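Local coordinates for protein putative glutathione S-transferase (Corynebacterium glutamicum, PDB 3M1G) that probably acts as a glutathione transferase of the ECM4-like branch, pairing a thioredoxin-like domain with a helical C-terminal domain, at residues E183-V188 against T242-R247; T194-G199 against W220-W225; G290-F295 against G346-G351; T76-R81 against R247-L252. All coordinates share one frame; numbering follows the deposited sequence. Where two conformers were deposited one is given.

Contact 1: residues E183-V188 against T242-R247; sequences EEMAPV and TEADIR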
# COMPACT_ATOMS: atom_id res chain seq x y z
N GLU A 183 -2.50 8.20 35.46
CA GLU A 183 -3.38 7.06 35.69
C GLU A 183 -4.19 6.67 34.48
O GLU A 183 -4.25 5.52 34.17
CB GLU A 183 -4.38 7.31 36.83
CG GLU A 183 -3.93 6.76 38.12
CD GLU A 183 -5.05 6.64 39.19
OE1 GLU A 183 -4.66 6.69 40.36
OE2 GLU A 183 -6.27 6.49 38.89
N GLU A 184 -4.89 7.61 33.85
CA GLU A 184 -5.65 7.28 32.61
C GLU A 184 -4.71 6.97 31.47
O GLU A 184 -5.05 6.23 30.59
CB GLU A 184 -6.62 8.39 32.15
CG GLU A 184 -7.50 7.98 30.89
CD GLU A 184 -8.07 9.17 30.11
OE1 GLU A 184 -7.97 10.32 30.58
OE2 GLU A 184 -8.62 8.96 29.00
N MSE A 185 -3.50 7.53 31.49
CA MSE A 185 -2.57 7.31 30.38
C MSE A 185 -2.05 5.87 30.33
O MSE A 185 -1.76 5.33 29.24
CB MSE A 185 -1.38 8.28 30.46
CG MSE A 185 -0.74 8.57 29.14
SE MSE A 185 0.79 9.80 29.18
CE MSE A 185 -0.03 11.29 30.17
N ALA A 186 -1.93 5.23 31.50
CA ALA A 186 -1.27 3.95 31.54
C ALA A 186 -1.98 2.91 30.64
O ALA A 186 -1.33 2.29 29.81
CB ALA A 186 -1.07 3.41 33.04
N PRO A 187 -3.30 2.73 30.80
CA PRO A 187 -3.90 1.71 29.92
C PRO A 187 -3.93 2.07 28.43
O PRO A 187 -3.81 1.17 27.58
CB PRO A 187 -5.33 1.55 30.45
CG PRO A 187 -5.55 2.70 31.39
CD PRO A 187 -4.20 3.09 31.90
N VAL A 188 -4.09 3.34 28.12
CA VAL A 188 -4.06 3.80 26.75
C VAL A 188 -2.72 3.46 26.09
O VAL A 188 -2.68 2.90 25.00
CB VAL A 188 -4.37 5.30 26.65
CG1 VAL A 188 -4.10 5.79 25.23
CG2 VAL A 188 -5.85 5.58 27.11
N THR A 242 1.36 14.73 24.83
CA THR A 242 1.92 14.01 25.97
C THR A 242 2.80 12.84 25.51
O THR A 242 2.90 12.52 24.32
CB THR A 242 0.80 13.42 26.87
OG1 THR A 242 -0.02 12.53 26.09
CG2 THR A 242 -0.08 14.54 27.53
N GLU A 243 3.46 12.22 26.48
CA GLU A 243 4.18 10.98 26.28
C GLU A 243 3.44 9.95 25.41
O GLU A 243 4.09 9.24 24.63
CB GLU A 243 4.47 10.35 27.66
CG GLU A 243 5.07 8.96 27.69
CD GLU A 243 6.61 8.91 27.52
OE1 GLU A 243 7.26 9.97 27.58
OE2 GLU A 243 7.15 7.78 27.36
N ALA A 244 2.14 9.79 25.61
CA ALA A 244 1.32 8.88 24.79
C ALA A 244 1.45 9.12 23.28
O ALA A 244 1.57 8.17 22.50
CB ALA A 244 -0.18 8.95 25.24
N ASP A 245 1.46 10.39 22.87
CA ASP A 245 1.61 10.76 21.45
C ASP A 245 3.02 10.45 20.95
O ASP A 245 3.23 9.98 19.82
CB ASP A 245 1.26 12.24 21.27
CG ASP A 245 -0.09 12.60 21.81
OD1 ASP A 245 -1.11 12.07 21.28
OD2 ASP A 245 -0.15 13.43 22.77
N ILE A 246 4.02 10.63 21.82
CA ILE A 246 5.38 10.32 21.48
C ILE A 246 5.60 8.81 21.28
O ILE A 246 6.49 8.42 20.52
CB ILE A 246 6.28 10.93 22.54
CG1 ILE A 246 6.19 12.48 22.40
CG2 ILE A 246 7.72 10.43 22.41
CD1 ILE A 246 6.51 13.22 23.61
N ARG A 247 4.81 7.97 21.95
CA ARG A 247 4.85 6.54 21.77
C ARG A 247 4.02 6.08 20.55
O ARG A 247 4.34 5.06 19.95
CB ARG A 247 4.36 5.82 23.00
CG ARG A 247 5.32 6.04 24.15
CD ARG A 247 4.98 5.17 25.32
NE ARG A 247 5.73 5.57 26.51
CZ ARG A 247 5.77 4.89 27.65
NH1 ARG A 247 6.49 5.36 28.66
NH2 ARG A 247 5.10 3.75 27.81
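The N-cap region of helix 243-253, where one half of a capping box forms, is the target of a single long side chain here: selenomethionine Met-185, from helix 182-197, runs past Ala-244 and Glu-243 to Thr-242. Its CG, close to the helix backbone, meets the methyl of Ala-244 (CG to CB 4.0 Å). Farther out, the selenium SE comes within 3.8 Å of Ala-244 N and crosses the start of the Glu-243 side chain at about a right angle. The chain runs out extended and then turns at its last torsion (chi3 -52°), which carries CE to Thr-242; the two side chains reach each other tip to tip, with CE 4.0 Å from Thr-242 CB.

The surface that receives the selenomethionine is held by polar bonds on the other segment. Thr-242 stands at the N-cap, and its backbone N gives an almost straight bond to Asp-245 OD2 (2.9 Å, 170° at the hydrogen), received on the anti lone pair. Asp-245 OD1 in turn takes bonds from Tyr-279 OH and Leu-236 N. Glu-243 touches SE through CB, but its chain bends at chi2 and leads the carboxylate away. There OE2 is gripped side-on by NE and NH1 of Arg-247, lying nearly in the guanidinium plane with NE 2.8 Å away, and it also bonds Thr-158 OG1. Three donors on one oxygen probably help to keep this buried glutamate ionised. The Thr-Glu-Ala-Asp sequence fits the Ser/Thr-Xaa-Xaa-Asp N-capping motif known from the central helix of the glutathione transferase C-terminal domain, here with the aspartate-to-backbone bond in place.

Contact 2: residues T194-G199 against W220-W225; sequences TEVNNG and WVALDW
Ala-222 presents one methyl to two neighbouring side chains, Glu-195 and Val-196, on helix 182-197. Its CB lies 3.5 Å from Glu-195 CB and equally near Val-196 CG2, a tight fit that brings the helices to 6.1 Å between the CA atoms of Glu-195 and Ala-222.

The rotamer of Val-196 divides its two branches between partners. With CG1 anti to the backbone N (chi1 -180°), CG2 is left to meet Ala-222 while CG1 reaches Leu-223 CD2 at 4.1 Å, the valine and leucine side chains crossing obliquely. Leu-223 spreads its own methyls in a similar way, since CD1 sits 3.5 Å above the plane of the Trp-220 ring, toward its rim.

Glu-195 meets Ala-222 chiefly through CB. Two successive bends, chi1 -50° and chi2 -53°, curl the chain so that OE2 accepts from Thr-194 OG1 (2.6 Å) on the anti lone pair, while OE1 makes a salt bridge to Arg-218 NE on helix 209-229. Val-196 also touches Leu-248 and Thr-251 of helix 243-253. Between the segments the contact is apolar and its closeness rests on the small alanine; just beyond them the Glu-195 to Arg-218 salt bridge adds a charged tie between the same two helices.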
# COMPACT_ATOMS: atom_id res chain seq x y z
N THR A 194 0.79 -3.05 22.76
CA THR A 194 0.59 -4.42 22.36
C THR A 194 -0.13 -4.54 21.00
O THR A 194 0.17 -5.43 20.21
CB THR A 194 -0.14 -5.27 23.45
OG1 THR A 194 -1.47 -4.76 23.66
CG2 THR A 194 0.65 -5.28 24.80
N GLU A 195 -1.08 -3.66 20.71
CA GLU A 195 -1.92 -3.84 19.51
C GLU A 195 -1.45 -3.05 18.29
O GLU A 195 -1.81 -3.40 17.16
CB GLU A 195 -3.34 -3.45 19.83
CG GLU A 195 -3.90 -4.06 21.08
CD GLU A 195 -3.78 -5.58 21.12
OE1 GLU A 195 -4.46 -6.26 20.29
OE2 GLU A 195 -3.02 -6.09 22.00
N VAL A 196 -0.66 -1.99 18.50
CA VAL A 196 -0.22 -1.08 17.42
C VAL A 196 1.30 -1.04 17.29
O VAL A 196 1.82 -1.44 16.22
CB VAL A 196 -0.80 0.32 17.62
CG1 VAL A 196 -0.35 1.27 16.49
CG2 VAL A 196 -2.38 0.21 17.69
N ASN A 197 2.04 -0.59 18.33
CA ASN A 197 3.49 -0.50 18.25
C ASN A 197 4.11 -1.85 17.92
O ASN A 197 4.94 -1.93 17.02
CB ASN A 197 4.18 0.01 19.56
CG ASN A 197 3.73 1.39 20.02
OD1 ASN A 197 3.64 1.61 21.22
ND2 ASN A 197 3.47 2.35 19.08
N ASN A 198 3.77 -2.88 18.70
CA ASN A 198 4.17 -4.22 18.40
C ASN A 198 3.31 -4.89 17.36
O ASN A 198 3.73 -5.85 16.75
CB ASN A 198 4.05 -5.11 19.63
CG ASN A 198 5.30 -5.20 20.39
OD1 ASN A 198 6.39 -4.96 19.85
ND2 ASN A 198 5.19 -5.59 21.66
N GLY A 199 2.06 -4.44 17.27
CA GLY A 199 1.05 -5.00 16.36
C GLY A 199 1.50 -5.07 14.91
O GLY A 199 1.22 -6.06 14.23
N TRP A 220 -6.09 -3.62 13.43
CA TRP A 220 -7.14 -2.75 12.91
C TRP A 220 -8.27 -2.43 13.89
O TRP A 220 -8.87 -1.36 13.81
CB TRP A 220 -7.64 -3.26 11.52
CG TRP A 220 -6.59 -2.87 10.50
CD1 TRP A 220 -5.63 -3.68 9.95
CD2 TRP A 220 -6.35 -1.57 10.00
NE1 TRP A 220 -4.80 -2.95 9.16
CE2 TRP A 220 -5.21 -1.65 9.17
CE3 TRP A 220 -6.98 -0.33 10.17
CZ2 TRP A 220 -4.72 -0.56 8.48
CZ3 TRP A 220 -6.47 0.77 9.50
CH2 TRP A 220 -5.35 0.64 8.67
N VAL A 221 -8.56 -3.36 14.81
CA VAL A 221 -9.46 -3.06 15.94
C VAL A 221 -8.86 -1.87 16.72
O VAL A 221 -9.58 -0.92 17.06
CB VAL A 221 -9.64 -4.28 16.89
CG1 VAL A 221 -10.19 -3.84 18.24
CG2 VAL A 221 -10.57 -5.40 16.27
N ALA A 222 -7.55 -1.89 16.96
CA ALA A 222 -6.93 -0.81 17.71
C ALA A 222 -6.84 0.49 16.91
O ALA A 222 -7.09 1.57 17.46
CB ALA A 222 -5.54 -1.22 18.24
N LEU A 223 -6.47 0.43 15.63
CA LEU A 223 -6.44 1.66 14.82
C LEU A 223 -7.84 2.29 14.68
O LEU A 223 -8.00 3.53 14.68
CB LEU A 223 -5.81 1.42 13.45
CG LEU A 223 -4.29 1.10 13.43
CD1 LEU A 223 -3.81 0.71 11.99
CD2 LEU A 223 -3.44 2.25 13.98
N ASP A 224 -8.88 1.45 14.62
CA ASP A 224 -10.24 2.01 14.55
C ASP A 224 -10.64 2.64 15.89
O ASP A 224 -11.36 3.64 15.93
CB ASP A 224 -11.26 0.92 14.17
CG ASP A 224 -11.23 0.57 12.68
OD1 ASP A 224 -10.79 1.39 11.84
OD2 ASP A 224 -11.65 -0.57 12.35
N TRP A 225 -10.21 2.04 17.00
CA TRP A 225 -10.38 2.64 18.32
C TRP A 225 -9.66 4.00 18.38
O TRP A 225 -10.23 4.98 18.86
CB TRP A 225 -9.85 1.71 19.43
CG TRP A 225 -9.46 2.40 20.69
CD1 TRP A 225 -10.28 3.09 21.54
CD2 TRP A 225 -8.16 2.44 21.29
NE1 TRP A 225 -9.56 3.59 22.58
CE2 TRP A 225 -8.26 3.21 22.46
CE3 TRP A 225 -6.91 1.93 20.93
CZ2 TRP A 225 -7.16 3.46 23.29
CZ3 TRP A 225 -5.80 2.18 21.77
CH2 TRP A 225 -5.94 2.94 22.91

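Contact 3: residues G290-F295 against G346-G351; sequences GDTTDF and GPIPAG
Ile-348, in an irregular late loop, reaches across to a 3-10 turn with the end of its side chain, CD1, which meets Asp-291 and Thr-292. Its closest approach is to a backbone atom, Asp-291 O, at 3.4 Å. Around this point stand the carboxylate carbon of Asp-291 (CG to CD1 4.3 Å) and the methyl of Thr-292 (CG2 to CD1 4.4 Å), so the isoleucine tip rests against a mixed polar and apolar surface. An extended chain makes this reach possible: CG1 is anti to the backbone N (chi1 -158°) and CD1 continues outward (chi2 155°), spanning backbones whose CA atoms at Asp-291 and Ile-348 are 8.3 Å apart.

Behind the first shell, the 3-10 turn at 290-292 is closed by Thr-293 N bonding Gly-290 O at 3.1 Å. Arg-81 links the two sides: NE forms a salt bridge with Asp-291 OD2, and NH2 bonds Gly-346 O. Thr-292 turns OG1 away to Gly-288 O, Phe-289 O and His-74 NE2, which leaves its methyl for Ile-348.

One step farther along the chain, Thr-293 CG2 lies 3.8 Å above the Phe-295 ring, toward its rim, and Asp-294 serves as N-cap of helix 295-305, its OD1 accepting from Glu-297 N. The contact therefore lies just ahead of the helix that carries Tyr-302, a residue predicted to lower the pKa of the active-site cysteine. It presses the late chain segment 346-351 against the link between helices 274-284 and 295-305, with helix 71-83 of the thioredoxin-like domain alongside both.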
# COMPACT_ATOMS: atom_id res chain seq x y z
N GLY A 290 8.88 15.90 13.10
CA GLY A 290 9.31 15.83 11.71
C GLY A 290 10.79 16.06 11.52
O GLY A 290 11.41 15.46 10.65
N ASP A 291 11.38 16.90 12.38
CA ASP A 291 12.79 17.25 12.23
C ASP A 291 13.71 16.20 12.84
O ASP A 291 14.91 16.40 12.88
CB ASP A 291 13.08 18.71 12.73
CG ASP A 291 12.89 18.92 14.26
OD1 ASP A 291 12.52 17.96 15.00
OD2 ASP A 291 13.13 20.08 14.73
N THR A 292 13.15 15.10 13.36
CA THR A 292 13.94 13.94 13.71
C THR A 292 13.56 12.69 12.84
O THR A 292 13.99 11.55 13.14
CB THR A 292 13.82 13.62 15.19
OG1 THR A 292 12.46 13.25 15.52
CG2 THR A 292 14.25 14.87 16.09
N THR A 293 12.74 12.91 11.80
CA THR A 293 12.19 11.81 10.99
C THR A 293 12.92 11.79 9.64
O THR A 293 12.78 12.74 8.85
CB THR A 293 10.69 11.98 10.77
OG1 THR A 293 10.03 12.04 12.04
CG2 THR A 293 10.08 10.81 9.94
N ASP A 294 13.71 10.74 9.42
CA ASP A 294 14.45 10.56 8.17
C ASP A 294 13.81 9.41 7.38
O ASP A 294 14.03 8.23 7.67
CB ASP A 294 15.93 10.29 8.45
CG ASP A 294 16.80 10.28 7.17
OD1 ASP A 294 16.29 9.82 6.13
OD2 ASP A 294 17.99 10.73 7.22
N PHE A 295 13.00 9.78 6.40
CA PHE A 295 12.21 8.79 5.66
C PHE A 295 13.08 7.84 4.84
O PHE A 295 12.76 6.67 4.70
CB PHE A 295 11.16 9.45 4.78
CG PHE A 295 10.01 10.04 5.55
CD1 PHE A 295 9.06 9.23 6.11
CD2 PHE A 295 9.87 11.42 5.67
CE1 PHE A 295 7.99 9.77 6.78
CE2 PHE A 295 8.83 11.96 6.34
CZ PHE A 295 7.86 11.13 6.90
N GLY A 346 15.26 24.94 20.70
CA GLY A 346 16.21 25.77 19.94
C GLY A 346 16.72 25.04 18.73
O GLY A 346 16.36 23.87 18.51
N PRO A 347 17.57 25.70 17.93
CA PRO A 347 18.08 25.11 16.69
C PRO A 347 18.68 23.71 16.90
O PRO A 347 19.39 23.47 17.88
CB PRO A 347 19.16 26.11 16.25
CG PRO A 347 18.77 27.45 16.95
CD PRO A 347 18.23 26.98 18.26
N ILE A 348 18.39 22.78 16.00
CA ILE A 348 18.84 21.38 16.17
C ILE A 348 20.39 21.34 16.11
O ILE A 348 20.99 22.05 15.33
CB ILE A 348 18.15 20.47 15.11
CG1 ILE A 348 18.15 19.00 15.56
CG2 ILE A 348 18.80 20.66 13.72
CD1 ILE A 348 17.02 18.16 14.95
N PRO A 349 21.05 20.58 16.99
CA PRO A 349 22.52 20.71 16.96
C PRO A 349 23.18 20.22 15.67
O PRO A 349 22.64 19.34 14.96
CB PRO A 349 22.97 19.87 18.17
CG PRO A 349 21.76 19.94 19.13
CD PRO A 349 20.60 19.82 18.18
N ALA A 350 24.33 20.81 15.35
CA ALA A 350 25.06 20.52 14.13
C ALA A 350 25.40 19.04 14.15
O ALA A 350 25.91 18.53 15.14
CB ALA A 350 26.37 21.38 14.02
N GLY A 351 25.07 18.32 13.08
CA GLY A 351 25.30 16.88 13.06
C GLY A 351 24.08 16.06 13.45
O GLY A 351 24.01 14.85 13.16

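Contact 4: residues T76-R81 against R247-L252; sequences TVITRR and RLYPTL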
# COMPACT_ATOMS: atom_id res chain seq x y z
N THR A 76 12.87 8.31 22.15
CA THR A 76 13.90 8.90 22.98
C THR A 76 14.49 10.13 22.36
O THR A 76 14.82 11.13 23.08
CB THR A 76 15.02 7.86 23.40
OG1 THR A 76 15.89 7.55 22.31
CG2 THR A 76 14.45 6.59 23.91
N VAL A 77 14.63 10.11 21.03
CA VAL A 77 15.17 11.26 20.30
C VAL A 77 14.21 12.44 20.31
O VAL A 77 14.61 13.60 20.54
CB VAL A 77 15.60 10.88 18.85
CG1 VAL A 77 16.12 12.12 18.05
CG2 VAL A 77 16.67 9.81 18.90
N ILE A 78 12.93 12.15 20.11
CA ILE A 78 11.90 13.19 20.10
C ILE A 78 11.86 13.85 21.51
O ILE A 78 11.80 15.06 21.62
CB ILE A 78 10.49 12.59 19.80
CG1 ILE A 78 10.38 12.10 18.33
CG2 ILE A 78 9.43 13.58 20.09
CD1 ILE A 78 9.18 11.07 18.08
N THR A 79 11.88 13.03 22.56
CA THR A 79 11.74 13.53 23.91
C THR A 79 12.97 14.38 24.27
O THR A 79 12.83 15.47 24.84
CB THR A 79 11.53 12.37 24.89
OG1 THR A 79 10.35 11.64 24.50
CG2 THR A 79 11.38 12.87 26.33
N ARG A 80 14.16 13.89 23.92
CA ARG A 80 15.40 14.64 24.14
C ARG A 80 15.36 16.02 23.50
O ARG A 80 15.76 17.03 24.12
CB ARG A 80 16.62 13.84 23.66
CG ARG A 80 17.98 14.53 23.77
CD ARG A 80 19.09 13.59 23.41
NE ARG A 80 20.39 14.23 23.16
CZ ARG A 80 20.81 14.69 21.98
NH1 ARG A 80 20.04 14.66 20.89
NH2 ARG A 80 22.02 15.21 21.88
N ARG A 81 14.87 16.08 22.26
CA ARG A 81 14.71 17.37 21.60
C ARG A 81 13.63 18.27 22.25
O ARG A 81 13.88 19.46 22.50
CB ARG A 81 14.46 17.18 20.12
CG ARG A 81 14.25 18.49 19.35
CD ARG A 81 14.75 18.45 17.93
NE ARG A 81 14.46 19.72 17.29
CZ ARG A 81 15.12 20.86 17.53
NH1 ARG A 81 16.17 20.90 18.36
NH2 ARG A 81 14.74 21.96 16.91
N ARG A 247 4.81 7.97 21.95
CA ARG A 247 4.85 6.54 21.77
C ARG A 247 4.02 6.08 20.55
O ARG A 247 4.34 5.06 19.95
CB ARG A 247 4.36 5.82 23.00
CG ARG A 247 5.32 6.04 24.15
CD ARG A 247 4.98 5.17 25.32
NE ARG A 247 5.73 5.57 26.51
CZ ARG A 247 5.77 4.89 27.65
NH1 ARG A 247 6.49 5.36 28.66
NH2 ARG A 247 5.10 3.75 27.81
N LEU A 248 3.02 6.83 20.14
CA LEU A 248 2.21 6.44 18.97
C LEU A 248 2.83 6.93 17.63
O LEU A 248 2.91 6.18 16.66
CB LEU A 248 0.77 6.91 19.12
CG LEU A 248 -0.17 6.69 17.93
CD1 LEU A 248 -0.25 5.19 17.57
CD2 LEU A 248 -1.55 7.29 18.22
N TYR A 249 3.31 8.18 17.61
CA TYR A 249 3.87 8.79 16.42
C TYR A 249 4.85 7.94 15.65
O TYR A 249 4.72 7.82 14.44
CB TYR A 249 4.46 10.16 16.75
CG TYR A 249 5.20 10.83 15.65
CD1 TYR A 249 4.55 11.61 14.71
CD2 TYR A 249 6.58 10.69 15.53
CE1 TYR A 249 5.25 12.23 13.70
CE2 TYR A 249 7.28 11.30 14.53
CZ TYR A 249 6.60 12.07 13.60
OH TYR A 249 7.33 12.68 12.61
N PRO A 250 5.82 7.30 16.33
CA PRO A 250 6.82 6.56 15.56
C PRO A 250 6.24 5.41 14.73
O PRO A 250 6.80 5.09 13.67
CB PRO A 250 7.77 6.04 16.65
CG PRO A 250 7.67 7.09 17.76
CD PRO A 250 6.18 7.39 17.76
N THR A 251 5.15 4.80 15.19
CA THR A 251 4.46 3.78 14.42
C THR A 251 3.71 4.40 13.22
O THR A 251 3.85 3.95 12.08
CB THR A 251 3.53 2.91 15.29
OG1 THR A 251 4.32 2.24 16.28
CG2 THR A 251 2.89 1.79 14.41
N LEU A 252 2.95 5.45 13.48
CA LEU A 252 2.13 6.08 12.43
C LEU A 252 2.97 6.70 11.31
O LEU A 252 2.62 6.57 10.14
CB LEU A 252 1.18 7.13 12.99
CG LEU A 252 0.06 6.66 13.92
CD1 LEU A 252 -0.78 7.89 14.36
CD2 LEU A 252 -0.82 5.56 13.31
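Ile-78 projects from helix 71-83 onto the ring of Tyr-249 and CG of Pro-250, and these three buried residues make up the tight part of the contact. The isoleucine CD1 does all the touching, 3.7 Å from Tyr-249 CD2 and 4.0 Å from CE2 of the same ring, which it approaches at a slant. Pro-250 is less closely engaged, its CG standing 4.3 Å from that methyl. CG1 of Ile-78 stands anti to the carbonyl carbon (chi1 -69°) and CD1 extends beyond it (chi2 161°), an extended reach that, with the proline ring, bridges CA atoms of Ile-78 and Pro-250 that are 9.5 Å apart.

The tyrosine ring is also fixed at its far end, because OH is hydrogen-bonded to Thr-293 OG1; Leu-283 and Phe-284 of helix 274-284 pack against it too. Pro-250 has no N-H to give to the preceding turn, and helix 243-253 is kinked there, with Thr-251 N making just a weak bond to Leu-248 O (3.0 Å).

Beyond this point the two segments scarcely meet, and no more than 81 Å² is buried between them. Arg-247, partly exposed, points away from Ile-78, and its NH1 bonds a glycerol probably left from crystallisation. Arg-80, though buried, is turned from the contact, to Glu-352 in a salt bridge and to Ile-89 O. Near the centre of the chain, then, the first helix of the thioredoxin-like domain meets the central helix of the C-terminal domain, with helices 154-163 and 274-284 flanking the junction.

Overall arrangement
Helix 243-253 is the common element of contacts 1 and 4, which share Arg-247; one joins it to another helix of the C-terminal domain, the other to the thioredoxin-like domain. Contact 2 uses helix 182-197, as contact 1 does, and meets the same hub through Asn-197 ND2, 3.0 Å from Arg-247 O and 2.9 Å from Thr-251 OG1. Contacts 1, 2 and 4 are buried and rest on apolar side chains, contact 4 lying nearest the chain's centre. Contact 3 is only partly buried, joins loops, and sets a methyl against a carbonyl; salt-bridged Arg-81 ties it to contact 4, while contacts 1 and 2 lie across the centre from it.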